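Local coordinates for glyoxalase family protein (PDB 2P25), which is a member of the glyoxalase/bleomycin resistance protein/dioxygenase superfamily, built from paired beta-alpha-beta-beta-beta modules and assembled with a second copy of itself, at residues V9-S14 with Q52-F57; N41-D46 with I56-Q61. All coordinates share one frame; numbering follows the deposited sequence.

Interaction 1 (9-14 with 52-57) and interaction 2 (41-46 with 56-61) flank one strand, 52-58, in a single mixed sheet: the first is a parallel pairing, the second an antiparallel one. They share Ile56 and Phe57, so both edges of that strand are bonded there. Interaction 1 lies nearer the centre of the chain and is chiefly backbone bonding with aliphatic packing, its outer strand also joined to the second subunit. Interaction 2 lies further out and, although mostly buried, ends in exposed Asn41 and Gln61; charged groups play a larger part in it. The two meet directly where Glu55 OE1 takes Lys44 NZ in a salt bridge of 3.0 Å.

Interaction 1 of 2, residues V9-S14 with Q52-F57; sequences VAINAS and QELEIF
Chi1 of Ile11 (-71°) sets CG1 beside the backbone N, and an extended chi2 (161°) carries Ile11 CD1 on to 3.9 Å from Leu54 CG. On the face of Ala10 and Asn12, Phe57 has CG beside its backbone N (chi1 -67°), and the ring turns its CD2-CE2 side to strand 9-13: Ala10 CB is 4.0 Å from Phe57 CE2, and Ile11 O lies at the edge in the ring plane. Asn12 crosses the same side chain with its amide almost perpendicular to the ring, OD1 3.7 Å from Phe57 CB. On the Ile11 face, Ala13 CB packs 3.7 Å from Ile56 CG2. Five backbone bonds hold the parallel strands. Glu55 gives its N-H to Val9 O and takes that of Ile11 on its own O; Phe57 does the same with Ile11 and Ala13, its N reaching Ile11 O at 2.8 Å. Arg75 of the second subunit bonds Asn12 OD1 and makes a cation-pi contact with Phe57. Tyr23 and Thr19 of helix 16-26 cover the Ile11 and Ile56 face, strand 42-49 flanks 52-58, and a strand of the second subunit pairs antiparallel with Val9 to Asn12, continuing the sheet across the interface.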
loop_
_atom_site.group_PDB
_atom_site.type_symbol
_atom_site.label_atom_id
_atom_site.label_comp_id
_atom_site.label_asym_id
_atom_site.label_seq_id
_atom_site.Cartn_x
_atom_site.Cartn_y
_atom_site.Cartn_z
ATOM N N VAL A 9 1.968 5.395 2.408
ATOM C CA VAL A 9 1.317 4.606 1.390
ATOM C C VAL A 9 0.454 5.617 0.616
ATOM O O VAL A 9 -0.130 6.502 1.231
ATOM C CB VAL A 9 0.445 3.531 2.043
ATOM C CG1 VAL A 9 -0.447 2.863 1.045
ATOM C CG2 VAL A 9 1.333 2.467 2.707
ATOM N N ALA A 10 0.452 5.544 -0.711
ATOM C CA ALA A 10 -0.361 6.465 -1.557
ATOM C C ALA A 10 -1.587 5.767 -2.134
ATOM O O ALA A 10 -1.530 4.595 -2.524
ATOM C CB ALA A 10 0.478 7.009 -2.702
ATOM N N ILE A 11 -2.690 6.511 -2.213
ATOM C CA ILE A 11 -3.994 5.978 -2.667
ATOM C C ILE A 11 -4.543 6.955 -3.685
ATOM O O ILE A 11 -4.389 8.159 -3.527
ATOM C CB ILE A 11 -4.982 5.879 -1.455
ATOM C CG1 ILE A 11 -4.544 4.739 -0.523
ATOM C CG2 ILE A 11 -6.456 5.682 -1.921
ATOM C CD1 ILE A 11 -5.167 4.888 0.904
ATOM N N ASN A 12 -5.196 6.417 -4.716
ATOM C CA ASN A 12 -5.931 7.223 -5.717
ATOM C C ASN A 12 -7.416 7.131 -5.380
ATOM O O ASN A 12 -7.935 6.023 -5.242
ATOM C CB ASN A 12 -5.717 6.671 -7.151
ATOM C CG ASN A 12 -4.289 6.837 -7.646
ATOM O OD1 ASN A 12 -3.554 7.689 -7.150
ATOM N ND2 ASN A 12 -3.887 6.023 -8.649
ATOM N N ALA A 13 -8.065 8.293 -5.228
ATOM C CA ALA A 13 -9.471 8.384 -4.856
ATOM C C ALA A 13 -10.202 9.264 -5.859
ATOM O O ALA A 13 -9.573 10.119 -6.529
ATOM C CB ALA A 13 -9.621 8.986 -3.443
ATOM N N SER A 14 -11.532 9.103 -5.927
ATOM C CA SER A 14 -12.294 9.815 -6.979
ATOM C C SER A 14 -12.921 11.132 -6.540
ATOM O O SER A 14 -13.121 12.033 -7.361
ATOM C CB SER A 14 -13.422 8.934 -7.536
ATOM O OG SER A 14 -14.362 8.676 -6.507
ATOM N N GLN A 52 2.078 6.994 11.146
ATOM C CA GLN A 52 1.644 6.537 9.856
ATOM C C GLN A 52 1.310 7.739 8.954
ATOM O O GLN A 52 0.732 8.715 9.420
ATOM C CB GLN A 52 0.411 5.677 10.068
ATOM C CG GLN A 52 0.067 4.811 8.905
ATOM C CD GLN A 52 -1.365 4.368 8.949
ATOM O OE1 GLN A 52 -1.920 4.141 10.030
ATOM N NE2 GLN A 52 -1.979 4.231 7.779
ATOM N N GLU A 53 1.680 7.671 7.678
ATOM C CA GLU A 53 1.267 8.711 6.732
ATOM C C GLU A 53 0.565 8.123 5.518
ATOM O O GLU A 53 0.961 7.075 4.988
ATOM C CB GLU A 53 2.457 9.563 6.316
ATOM C CG GLU A 53 2.115 10.753 5.432
ATOM C CD GLU A 53 3.191 11.851 5.486
ATOM O OE1 GLU A 53 3.902 11.960 6.513
ATOM O OE2 GLU A 53 3.313 12.605 4.496
ATOM N N LEU A 54 -0.495 8.799 5.097
ATOM C CA LEU A 54 -1.277 8.342 3.965
ATOM C C LEU A 54 -1.355 9.493 2.982
ATOM O O LEU A 54 -1.726 10.601 3.365
ATOM C CB LEU A 54 -2.674 7.952 4.465
ATOM C CG LEU A 54 -3.465 6.820 3.881
ATOM C CD1 LEU A 54 -2.713 5.484 4.044
ATOM C CD2 LEU A 54 -4.812 6.816 4.588
ATOM N N GLU A 55 -0.954 9.261 1.739
ATOM C CA GLU A 55 -1.004 10.271 0.686
ATOM C C GLU A 55 -2.119 9.947 -0.289
ATOM O O GLU A 55 -2.088 8.891 -0.915
ATOM C CB GLU A 55 0.310 10.233 -0.043
ATOM C CG GLU A 55 0.577 11.291 -1.021
ATOM C CD GLU A 55 2.062 11.360 -1.296
ATOM O OE1 GLU A 55 2.827 11.904 -0.447
ATOM O OE2 GLU A 55 2.459 10.841 -2.343
ATOM N N ILE A 56 -3.072 10.853 -0.446
ATOM C CA ILE A 56 -4.226 10.561 -1.291
ATOM C C ILE A 56 -4.254 11.529 -2.452
ATOM O O ILE A 56 -4.219 12.753 -2.239
ATOM C CB ILE A 56 -5.548 10.616 -0.506
ATOM C CG1 ILE A 56 -5.420 9.803 0.795
ATOM C CG2 ILE A 56 -6.701 10.139 -1.398
ATOM C CD1 ILE A 56 -6.683 9.673 1.580
ATOM N N PHE A 57 -4.289 10.993 -3.664
ATOM C CA PHE A 57 -4.412 11.788 -4.880
ATOM C C PHE A 57 -5.874 11.685 -5.305
ATOM O O PHE A 57 -6.374 10.589 -5.463
ATOM C CB PHE A 57 -3.507 11.208 -5.985
ATOM C CG PHE A 57 -2.036 11.349 -5.674
ATOM C CD1 PHE A 57 -1.298 12.415 -6.189
ATOM C CD2 PHE A 57 -1.404 10.415 -4.866
ATOM C CE1 PHE A 57 0.065 12.544 -5.882
ATOM C CE2 PHE A 57 -0.057 10.545 -4.540
ATOM C CZ PHE A 57 0.680 11.595 -5.062
#

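Interaction 2 of 2, residues N41-D46 with I56-Q61; sequences NDIKLD and IFISDQ
Over one face of the Phe57 ring lies Lys44 CG, while Asp42 OD2 sits at the ring edge, near its plane, 3.7 Å from Phe57 CD1. The lysine runs beside the phenylalanine in the same direction: Lys44 CD approaches Phe57 CE1, and Lys44 CE comes to 3.7 Å from Phe57 CZ. With its CG anti to the backbone N (chi1 -167°), Lys44 keeps an extended chain until the bend at chi4 turns NZ aside. There Lys44 NZ forms a salt bridge with Asp46, 3.0 Å from Asp46 OD2, while OD1 of Asp46 also accepts from it through its syn lone pair. Glu55 is a second partner: Lys44 NZ contacts both carboxylates, whose oxygens Glu55 OE1 and Asp46 OD1 come close to each other, and its charge would be expected to ease their repulsion.

The Asp42 carboxylate is turned 49° from the Phe57 ring, and its OD2 is held by a salt bridge to Arg37 of strand 30-37. Asp42 CB also sits close to Ile58 O, at 3.2 Å. On the opposite face of the sheet, Leu45 CD2 meets Ile58 CD1 at 4.2 Å, and Ile43 packs its CB against that of Ile58. Tyr16 and Lys20 of helix 16-26 touch Ile43 and Leu45.

Two pairs of reciprocal backbone bonds, Ile43 with Ile58 and Leu45 with Ile56, bracket the non-hydrogen-bonded pair Lys44-Phe57. The bond from Leu45 N to Ile56 O is almost perfectly straight (179°). Beyond Ile43-Ile58 the chain leaves the strand, and Ser59 OG accepts from Gln61 N at 3.1 Å in an ST turn. This is the open end of the antiparallel beta hairpin of strands 42-49 and 52-58, the closing pair of strands in the beta-alpha-beta-beta-beta module of the glyoxalase superfamily.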
loop_
_atom_site.group_PDB
_atom_site.type_symbol
_atom_site.label_atom_id
_atom_site.label_comp_id
_atom_site.label_asym_id
_atom_site.label_seq_id
_atom_site.Cartn_x
_atom_site.Cartn_y
_atom_site.Cartn_z
ATOM N N ASN A 41 -4.631 16.801 -13.058
ATOM C CA ASN A 41 -5.093 17.953 -12.360
ATOM C C ASN A 41 -5.853 17.293 -11.204
ATOM O O ASN A 41 -6.875 16.601 -11.380
ATOM C CB ASN A 41 -6.038 18.778 -13.219
ATOM C CG ASN A 41 -7.261 17.987 -13.688
ATOM O OD1 ASN A 41 -7.195 16.775 -13.941
ATOM N ND2 ASN A 41 -8.386 18.678 -13.799
ATOM N N ASP A 42 -5.305 17.440 -10.019
ATOM C CA ASP A 42 -5.806 16.665 -8.913
ATOM C C ASP A 42 -5.659 17.473 -7.653
ATOM O O ASP A 42 -5.270 18.652 -7.696
ATOM C CB ASP A 42 -5.102 15.287 -8.826
ATOM C CG ASP A 42 -3.580 15.380 -8.660
ATOM O OD1 ASP A 42 -3.060 16.459 -8.318
ATOM O OD2 ASP A 42 -2.893 14.351 -8.861
ATOM N N ILE A 43 -6.030 16.849 -6.551
ATOM C CA ILE A 43 -5.761 17.351 -5.225
ATOM C C ILE A 43 -4.873 16.311 -4.546
ATOM O O ILE A 43 -5.149 15.112 -4.648
ATOM C CB ILE A 43 -7.059 17.555 -4.408
ATOM C CG1 ILE A 43 -7.943 18.614 -5.078
ATOM C CG2 ILE A 43 -6.728 17.962 -2.951
ATOM C CD1 ILE A 43 -9.307 18.745 -4.478
ATOM N N LYS A 44 -3.801 16.773 -3.891
ATOM C CA LYS A 44 -2.920 15.898 -3.121
ATOM C C LYS A 44 -3.156 16.166 -1.637
ATOM O O LYS A 44 -2.870 17.249 -1.139
ATOM C CB LYS A 44 -1.451 16.131 -3.482
ATOM C CG LYS A 44 -0.494 15.076 -2.963
ATOM C CD LYS A 44 0.933 15.302 -3.503
ATOM C CE LYS A 44 1.909 14.342 -2.845
ATOM N NZ LYS A 44 2.049 14.634 -1.393
ATOM N N LEU A 45 -3.697 15.174 -0.948
ATOM C CA LEU A 45 -4.053 15.281 0.461
ATOM C C LEU A 45 -3.172 14.331 1.254
ATOM O O LEU A 45 -3.242 13.099 1.031
ATOM C CB LEU A 45 -5.553 14.937 0.607
ATOM C CG LEU A 45 -6.214 14.965 1.977
ATOM C CD1 LEU A 45 -6.147 16.391 2.611
ATOM C CD2 LEU A 45 -7.638 14.434 1.921
ATOM N N ASP A 46 -2.292 14.884 2.097
ATOM C CA ASP A 46 -1.441 14.071 2.995
ATOM C C ASP A 46 -2.053 14.003 4.393
ATOM O O ASP A 46 -2.367 15.022 4.995
ATOM C CB ASP A 46 -0.011 14.612 3.102
ATOM C CG ASP A 46 0.757 14.535 1.782
ATOM O OD1 ASP A 46 0.779 13.461 1.170
ATOM O OD2 ASP A 46 1.371 15.537 1.382
ATOM N N ILE A 56 -3.072 10.853 -0.446
ATOM C CA ILE A 56 -4.226 10.561 -1.291
ATOM C C ILE A 56 -4.254 11.529 -2.452
ATOM O O ILE A 56 -4.219 12.753 -2.239
ATOM C CB ILE A 56 -5.548 10.616 -0.506
ATOM C CG1 ILE A 56 -5.420 9.803 0.795
ATOM C CG2 ILE A 56 -6.701 10.139 -1.398
ATOM C CD1 ILE A 56 -6.683 9.673 1.580
ATOM N N PHE A 57 -4.289 10.993 -3.664
ATOM C CA PHE A 57 -4.412 11.788 -4.880
ATOM C C PHE A 57 -5.874 11.685 -5.305
ATOM O O PHE A 57 -6.374 10.589 -5.463
ATOM C CB PHE A 57 -3.507 11.208 -5.985
ATOM C CG PHE A 57 -2.036 11.349 -5.674
ATOM C CD1 PHE A 57 -1.298 12.415 -6.189
ATOM C CD2 PHE A 57 -1.404 10.415 -4.866
ATOM C CE1 PHE A 57 0.065 12.544 -5.882
ATOM C CE2 PHE A 57 -0.057 10.545 -4.540
ATOM C CZ PHE A 57 0.680 11.595 -5.062
ATOM N N ILE A 58 -6.551 12.826 -5.455
ATOM C CA ILE A 58 -7.984 12.831 -5.703
ATOM C C ILE A 58 -8.258 13.404 -7.091
ATOM O O ILE A 58 -7.900 14.532 -7.377
ATOM C CB ILE A 58 -8.745 13.685 -4.636
ATOM C CG1 ILE A 58 -8.378 13.225 -3.214
ATOM C CG2 ILE A 58 -10.270 13.603 -4.828
ATOM C CD1 ILE A 58 -8.762 14.193 -2.137
ATOM N N SER A 59 -8.942 12.639 -7.925
ATOM C CA SER A 59 -9.186 13.043 -9.323
ATOM C C SER A 59 -10.316 12.216 -9.923
ATOM O O SER A 59 -10.404 11.014 -9.692
ATOM C CB SER A 59 -7.918 12.864 -10.160
ATOM O OG SER A 59 -8.134 13.218 -11.527
ATOM N N ASP A 60 -11.131 12.848 -10.758
ATOM C CA ASP A 60 -12.145 12.089 -11.474
ATOM C C ASP A 60 -11.574 11.384 -12.709
ATOM O O ASP A 60 -12.313 10.759 -13.455
ATOM C CB ASP A 60 -13.349 12.973 -11.831
ATOM C CG ASP A 60 -13.003 14.051 -12.821
ATOM O OD1 ASP A 60 -11.818 14.199 -13.172
ATOM O OD2 ASP A 60 -13.939 14.771 -13.257
ATOM N N GLN A 61 -10.268 11.454 -12.911
ATOM C CA GLN A 61 -9.658 10.842 -14.097
ATOM C C GLN A 61 -9.352 9.348 -13.938
ATOM O O GLN A 61 -9.157 8.617 -14.940
ATOM C CB GLN A 61 -8.411 11.618 -14.511
ATOM C CG GLN A 61 -8.776 13.030 -14.998
ATOM C CD GLN A 61 -9.587 13.005 -16.297
ATOM O OE1 GLN A 61 -10.812 13.193 -16.295
ATOM N NE2 GLN A 61 -8.909 12.734 -17.405
#